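Local structure of uncharacterized protein (Nostoc punctiforme, 2R3S) at residues F245-K258 with Y301-F315. The protein is probably an O-methyltransferase, with a Rossmann-like methyltransferase domain joined to a helix-turn-helix-type dimerisation domain. Sequence-based numbering, arbitrary orientation.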
loop_
_atom_site.group_PDB
_atom_site.type_symbol
_atom_site.label_atom_id
_atom_site.label_comp_id
_atom_site.label_asym_id
_atom_site.label_seq_id
_atom_site.Cartn_x
_atom_site.Cartn_y
_atom_site.Cartn_z
ATOM N N PHE A 245 -1.007 -1.094 -25.042
ATOM C CA PHE A 245 -1.492 -0.280 -26.168
ATOM C C PHE A 245 -3.005 -0.336 -26.315
ATOM O O PHE A 245 -3.613 -1.299 -25.870
ATOM C CB PHE A 245 -0.797 -0.778 -27.437
ATOM C CG PHE A 245 0.696 -0.924 -27.274
ATOM C CD1 PHE A 245 1.516 0.187 -27.259
ATOM C CD2 PHE A 245 1.267 -2.167 -27.097
ATOM C CE1 PHE A 245 2.900 0.047 -27.102
ATOM C CE2 PHE A 245 2.620 -2.313 -26.921
ATOM C CZ PHE A 245 3.446 -1.203 -26.927
ATOM N N ASP A 246 -3.615 0.689 -26.924
ATOM C CA ASP A 246 -5.032 0.583 -27.323
ATOM C C ASP A 246 -5.240 -0.523 -28.352
ATOM O O ASP A 246 -4.286 -1.083 -28.899
ATOM C CB ASP A 246 -5.679 1.926 -27.761
ATOM C CG ASP A 246 -4.966 2.603 -28.924
ATOM O OD1 ASP A 246 -4.525 1.919 -29.859
ATOM O OD2 ASP A 246 -4.861 3.838 -28.891
ATOM N N VAL A 247 -6.509 -0.858 -28.567
ATOM C CA VAL A 247 -6.917 -1.937 -29.467
ATOM C C VAL A 247 -6.483 -1.755 -30.946
ATOM O O VAL A 247 -6.136 -2.730 -31.624
ATOM C CB VAL A 247 -8.468 -2.126 -29.399
ATOM C CG1 VAL A 247 -8.959 -3.014 -30.550
ATOM C CG2 VAL A 247 -8.877 -2.706 -28.034
ATOM N N ALA A 248 -6.557 -0.516 -31.437
ATOM C CA ALA A 248 -6.196 -0.183 -32.811
ATOM C C ALA A 248 -4.693 -0.452 -33.015
ATOM O O ALA A 248 -4.277 -1.102 -33.980
ATOM C CB ALA A 248 -6.521 1.268 -33.069
ATOM N N THR A 249 -3.897 0.016 -32.060
ATOM C CA THR A 249 -2.453 -0.218 -32.051
ATOM C C THR A 249 -2.092 -1.675 -31.962
ATOM O O THR A 249 -1.186 -2.107 -32.668
ATOM C CB THR A 249 -1.801 0.556 -30.925
ATOM O OG1 THR A 249 -2.187 1.925 -31.054
ATOM C CG2 THR A 249 -0.258 0.414 -30.943
ATOM N N CYS A 250 -2.787 -2.455 -31.126
ATOM C CA CYS A 250 -2.547 -3.922 -31.074
ATOM C C CYS A 250 -2.879 -4.555 -32.416
ATOM O O CYS A 250 -2.220 -5.490 -32.854
ATOM C CB CYS A 250 -3.395 -4.610 -29.987
ATOM S SG CYS A 250 -2.935 -4.158 -28.272
ATOM N N GLU A 251 -3.940 -4.052 -33.042
ATOM C CA GLU A 251 -4.397 -4.562 -34.339
ATOM C C GLU A 251 -3.378 -4.222 -35.443
ATOM O O GLU A 251 -3.002 -5.095 -36.205
ATOM C CB GLU A 251 -5.822 -4.060 -34.646
ATOM C CG GLU A 251 -6.873 -4.815 -33.796
ATOM C CD GLU A 251 -8.319 -4.398 -34.021
ATOM O OE1 GLU A 251 -8.564 -3.346 -34.649
ATOM O OE2 GLU A 251 -9.210 -5.139 -33.538
ATOM N N GLN A 252 -2.906 -2.978 -35.460
ATOM C CA GLN A 252 -1.780 -2.573 -36.306
ATOM C C GLN A 252 -0.621 -3.555 -36.163
ATOM O O GLN A 252 -0.096 -4.057 -37.166
ATOM C CB GLN A 252 -1.317 -1.155 -35.942
ATOM C CG GLN A 252 -0.277 -0.535 -36.900
ATOM C CD GLN A 252 0.316 0.772 -36.367
ATOM O OE1 GLN A 252 1.533 0.915 -36.262
ATOM N NE2 GLN A 252 -0.549 1.730 -36.023
ATOM N N LEU A 253 -0.270 -3.883 -34.917
ATOM C CA LEU A 253 0.831 -4.800 -34.664
ATOM C C LEU A 253 0.513 -6.208 -35.151
ATOM O O LEU A 253 1.363 -6.841 -35.758
ATOM C CB LEU A 253 1.235 -4.811 -33.178
ATOM C CG LEU A 253 2.548 -5.549 -32.835
ATOM C CD1 LEU A 253 3.829 -4.721 -33.210
ATOM C CD2 LEU A 253 2.545 -5.975 -31.358
ATOM N N LEU A 254 -0.699 -6.697 -34.903
ATOM C CA LEU A 254 -1.049 -8.073 -35.273
ATOM C C LEU A 254 -1.087 -8.283 -36.809
ATOM O O LEU A 254 -0.837 -9.399 -37.293
ATOM C CB LEU A 254 -2.377 -8.524 -34.605
ATOM C CG LEU A 254 -2.423 -8.615 -33.050
ATOM C CD1 LEU A 254 -3.795 -9.038 -32.565
ATOM C CD2 LEU A 254 -1.383 -9.541 -32.483
ATOM N N ARG A 255 -1.382 -7.215 -37.557
ATOM C CA ARG A 255 -1.359 -7.268 -39.044
ATOM C C ARG A 255 0.076 -7.387 -39.566
ATOM O O ARG A 255 0.366 -8.218 -40.428
ATOM C CB ARG A 255 -2.065 -6.050 -39.661
ATOM C CG ARG A 255 -3.620 -6.172 -39.727
ATOM C CD ARG A 255 -4.284 -4.952 -40.430
ATOM N NE ARG A 255 -4.148 -3.710 -39.659
ATOM C CZ ARG A 255 -5.081 -3.195 -38.849
ATOM N NH1 ARG A 255 -6.272 -3.785 -38.677
ATOM N NH2 ARG A 255 -4.814 -2.065 -38.202
ATOM N N LYS A 256 0.972 -6.588 -39.003
ATOM C CA LYS A 256 2.402 -6.672 -39.285
ATOM C C LYS A 256 2.936 -8.069 -38.968
ATOM O O LYS A 256 3.660 -8.687 -39.746
ATOM C CB LYS A 256 3.125 -5.615 -38.463
ATOM C CG LYS A 256 4.616 -5.526 -38.679
ATOM C CD LYS A 256 5.184 -4.334 -37.937
ATOM C CE LYS A 256 6.682 -4.161 -38.221
ATOM N NZ LYS A 256 7.193 -2.897 -37.688
ATOM N N ILE A 257 2.546 -8.591 -37.827
ATOM C CA ILE A 257 2.963 -9.923 -37.449
ATOM C C ILE A 257 2.461 -10.931 -38.471
ATOM O O ILE A 257 3.179 -11.885 -38.808
ATOM C CB ILE A 257 2.466 -10.285 -36.027
ATOM C CG1 ILE A 257 3.236 -9.452 -34.988
ATOM C CG2 ILE A 257 2.622 -11.773 -35.773
ATOM C CD1 ILE A 257 2.721 -9.527 -33.575
ATOM N N LYS A 258 1.232 -10.739 -38.961
ATOM C CA LYS A 258 0.628 -11.721 -39.881
ATOM C C LYS A 258 1.445 -11.838 -41.170
ATOM O O LYS A 258 1.737 -12.934 -41.625
ATOM C CB LYS A 258 -0.824 -11.386 -40.225
ATOM C CG LYS A 258 -1.531 -12.583 -40.849
ATOM C CD LYS A 258 -2.843 -12.250 -41.515
ATOM C CE LYS A 258 -3.435 -13.530 -42.125
ATOM N NZ LYS A 258 -4.594 -13.247 -43.008
ATOM N N TYR A 301 -6.598 -6.933 -21.050
ATOM C CA TYR A 301 -7.629 -7.331 -21.977
ATOM C C TYR A 301 -8.109 -8.753 -21.730
ATOM O O TYR A 301 -7.324 -9.652 -21.446
ATOM C CB TYR A 301 -7.101 -7.214 -23.404
ATOM C CG TYR A 301 -6.875 -5.797 -23.864
ATOM C CD1 TYR A 301 -7.935 -4.925 -24.042
ATOM C CD2 TYR A 301 -5.600 -5.332 -24.149
ATOM C CE1 TYR A 301 -7.723 -3.623 -24.467
ATOM C CE2 TYR A 301 -5.395 -4.057 -24.612
ATOM C CZ TYR A 301 -6.451 -3.200 -24.749
ATOM O OH TYR A 301 -6.239 -1.918 -25.173
ATOM N N THR A 302 -9.417 -8.948 -21.863
ATOM C CA THR A 302 -10.038 -10.284 -21.731
ATOM C C THR A 302 -9.842 -11.101 -23.012
ATOM O O THR A 302 -9.424 -10.550 -24.034
ATOM C CB THR A 302 -11.525 -10.152 -21.465
ATOM O OG1 THR A 302 -12.119 -9.508 -22.594
ATOM C CG2 THR A 302 -11.793 -9.313 -20.177
ATOM N N PHE A 303 -10.108 -12.412 -22.952
ATOM C CA PHE A 303 -9.925 -13.292 -24.108
ATOM C C PHE A 303 -10.827 -12.868 -25.251
ATOM O O PHE A 303 -10.364 -12.721 -26.351
ATOM C CB PHE A 303 -10.190 -14.753 -23.787
ATOM C CG PHE A 303 -10.195 -15.629 -25.009
ATOM C CD1 PHE A 303 -9.031 -15.828 -25.730
ATOM C CD2 PHE A 303 -11.366 -16.203 -25.474
ATOM C CE1 PHE A 303 -9.020 -16.618 -26.881
ATOM C CE2 PHE A 303 -11.364 -16.994 -26.617
ATOM C CZ PHE A 303 -10.183 -17.202 -27.322
ATOM N N ALA A 304 -12.110 -12.677 -24.974
ATOM C CA ALA A 304 -13.033 -12.120 -25.940
ATOM C C ALA A 304 -12.480 -10.862 -26.631
ATOM O O ALA A 304 -12.669 -10.690 -27.828
ATOM C CB ALA A 304 -14.374 -11.798 -25.258
ATOM N N GLU A 305 -11.819 -9.969 -25.886
ATOM C CA GLU A 305 -11.262 -8.766 -26.495
ATOM C C GLU A 305 -10.092 -9.102 -27.409
ATOM O O GLU A 305 -9.990 -8.556 -28.501
ATOM C CB GLU A 305 -10.830 -7.762 -25.450
ATOM C CG GLU A 305 -11.981 -6.963 -24.882
ATOM C CD GLU A 305 -11.576 -6.106 -23.694
ATOM O OE1 GLU A 305 -10.764 -6.552 -22.864
ATOM O OE2 GLU A 305 -12.074 -4.981 -23.570
ATOM N N TYR A 306 -9.231 -10.014 -26.971
ATOM C CA TYR A 306 -8.085 -10.437 -27.775
ATOM C C TYR A 306 -8.479 -11.285 -28.996
ATOM O O TYR A 306 -7.863 -11.179 -30.044
ATOM C CB TYR A 306 -7.091 -11.245 -26.930
ATOM C CG TYR A 306 -6.132 -10.426 -26.073
ATOM C CD1 TYR A 306 -5.522 -9.291 -26.573
ATOM C CD2 TYR A 306 -5.795 -10.836 -24.786
ATOM C CE1 TYR A 306 -4.637 -8.554 -25.812
ATOM C CE2 TYR A 306 -4.902 -10.098 -24.010
ATOM C CZ TYR A 306 -4.321 -8.962 -24.545
ATOM O OH TYR A 306 -3.445 -8.214 -23.822
ATOM N N GLU A 307 -9.461 -12.160 -28.823
ATOM C CA GLU A 307 -10.026 -12.969 -29.908
ATOM C C GLU A 307 -10.506 -12.058 -31.028
ATOM O O GLU A 307 -10.253 -12.318 -32.206
ATOM C CB GLU A 307 -11.180 -13.814 -29.362
ATOM C CG GLU A 307 -11.873 -14.752 -30.346
ATOM C CD GLU A 307 -12.844 -15.682 -29.637
ATOM O OE1 GLU A 307 -13.696 -15.179 -28.851
ATOM O OE2 GLU A 307 -12.740 -16.911 -29.852
ATOM N N SER A 308 -11.159 -10.968 -30.652
ATOM C CA SER A 308 -11.621 -9.972 -31.619
ATOM C C SER A 308 -10.495 -9.194 -32.327
ATOM O O SER A 308 -10.673 -8.729 -33.450
ATOM C CB SER A 308 -12.554 -8.993 -30.930
ATOM O OG SER A 308 -12.803 -7.880 -31.752
HETATM N N MSE A 309 -9.359 -9.008 -31.656
HETATM C CA MSE A 309 -8.235 -8.307 -32.261
HETATM C C MSE A 309 -7.576 -9.200 -33.291
HETATM O O MSE A 309 -7.259 -8.768 -34.394
HETATM C CB MSE A 309 -7.227 -7.898 -31.195
HETATM C CG MSE A 309 -7.743 -6.822 -30.284
HETATM SE SE MSE A 309 -6.393 -6.306 -28.965
HETATM C CE MSE A 309 -7.493 -6.490 -27.317
ATOM N N PHE A 310 -7.383 -10.456 -32.930
ATOM C CA PHE A 310 -6.828 -11.415 -33.865
ATOM C C PHE A 310 -7.757 -11.642 -35.062
ATOM O O PHE A 310 -7.296 -11.668 -36.206
ATOM C CB PHE A 310 -6.518 -12.721 -33.166
ATOM C CG PHE A 310 -5.193 -12.724 -32.464
ATOM C CD1 PHE A 310 -4.017 -12.797 -33.191
ATOM C CD2 PHE A 310 -5.121 -12.673 -31.075
ATOM C CE1 PHE A 310 -2.783 -12.818 -32.556
ATOM C CE2 PHE A 310 -3.889 -12.695 -30.421
ATOM C CZ PHE A 310 -2.709 -12.760 -31.175
ATOM N N SER A 311 -9.052 -11.797 -34.796
ATOM C CA SER A 311 -10.054 -11.907 -35.855
ATOM C C SER A 311 -9.969 -10.735 -36.813
ATOM O O SER A 311 -9.864 -10.952 -38.004
ATOM C CB SER A 311 -11.478 -12.002 -35.285
ATOM O OG SER A 311 -12.451 -11.845 -36.314
ATOM N N ASN A 312 -9.988 -9.513 -36.293
ATOM C CA ASN A 312 -9.842 -8.280 -37.109
ATOM C C ASN A 312 -8.497 -8.043 -37.800
ATOM O O ASN A 312 -8.394 -7.170 -38.686
ATOM C CB ASN A 312 -10.079 -7.029 -36.251
ATOM C CG ASN A 312 -11.524 -6.873 -35.792
ATOM O OD1 ASN A 312 -12.427 -7.567 -36.261
ATOM N ND2 ASN A 312 -11.743 -5.937 -34.861
ATOM N N ALA A 313 -7.459 -8.738 -37.348
ATOM C CA ALA A 313 -6.130 -8.611 -37.933
ATOM C C ALA A 313 -5.930 -9.653 -39.014
ATOM O O ALA A 313 -4.884 -9.671 -39.652
ATOM C CB ALA A 313 -5.029 -8.763 -36.850
ATOM N N GLY A 314 -6.903 -10.545 -39.182
ATOM C CA GLY A 314 -6.877 -11.522 -40.251
ATOM C C GLY A 314 -6.551 -12.951 -39.872
ATOM O O GLY A 314 -6.345 -13.783 -40.746
ATOM N N PHE A 315 -6.488 -13.266 -38.590
ATOM C CA PHE A 315 -6.104 -14.608 -38.198
ATOM C C PHE A 315 -7.346 -15.466 -38.255
ATOM O O PHE A 315 -8.466 -14.951 -38.241
ATOM C CB PHE A 315 -5.457 -14.632 -36.809
ATOM C CG PHE A 315 -4.104 -13.978 -36.767
ATOM C CD1 PHE A 315 -3.990 -12.597 -36.831
ATOM C CD2 PHE A 315 -2.949 -14.741 -36.670
ATOM C CE1 PHE A 315 -2.750 -11.987 -36.814
ATOM C CE2 PHE A 315 -1.717 -14.149 -36.647
ATOM C CZ PHE A 315 -1.611 -12.761 -36.711
HETATM O O HOH W 1 -11.285 -5.362 -31.547
#
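Leu254 of helix 247-260 packs on Met309 and Phe310 of helix 303-312 and on nearby Ala313. The pair belongs to the Rossmann-like methyltransferase fold. Phe310 also rests on Val269 and Ala333, and Leu254 on Leu238, so both helices lie against the mixed sheet. Their axes cross at -49° and approach to 9.1 Å. Leu254 CD1 stands almost over the centre of the Phe310 ring, a CH-pi contact 3.8 Å from the centroid. CD2 of the same leucine meets that ring at CE1 and CZ. The two CB atoms of Leu254 and Ala313 are tightly packed, 3.5 Å apart. Selenomethionine Met309 is a knob in the hole formed by Val247, Cys250, Glu251 and Leu254. Its SE lies 3.6 Å from Cys250 CB, and the bend at chi3 (-128°) lays CE over one face of the Tyr301 ring, near the rim. Tyr301 OH donates to Phe245 O (2.8 Å), in the carbonyl plane and on a lone pair. On the outer side, chi2 of -180° extends the Glu251 chain across Met309 and carries OE2 out to Asn312. There OE2 accepts from Asn312 ND2 (3.0 Å) on the syn side, out of the carboxylate plane. A water that donates to OE2 also bonds Ser308 OG. Without this carboxylate, as with an alanine here, the Asn312 amide would probably lose this acceptor and Met309 one wall of its hole. Gly314, with positive phi, belongs to a Schellman motif. Extended Lys258 runs past one face of Phe315, and its NZ donates to Gly314 O (2.9 Å) from above the carbonyl plane.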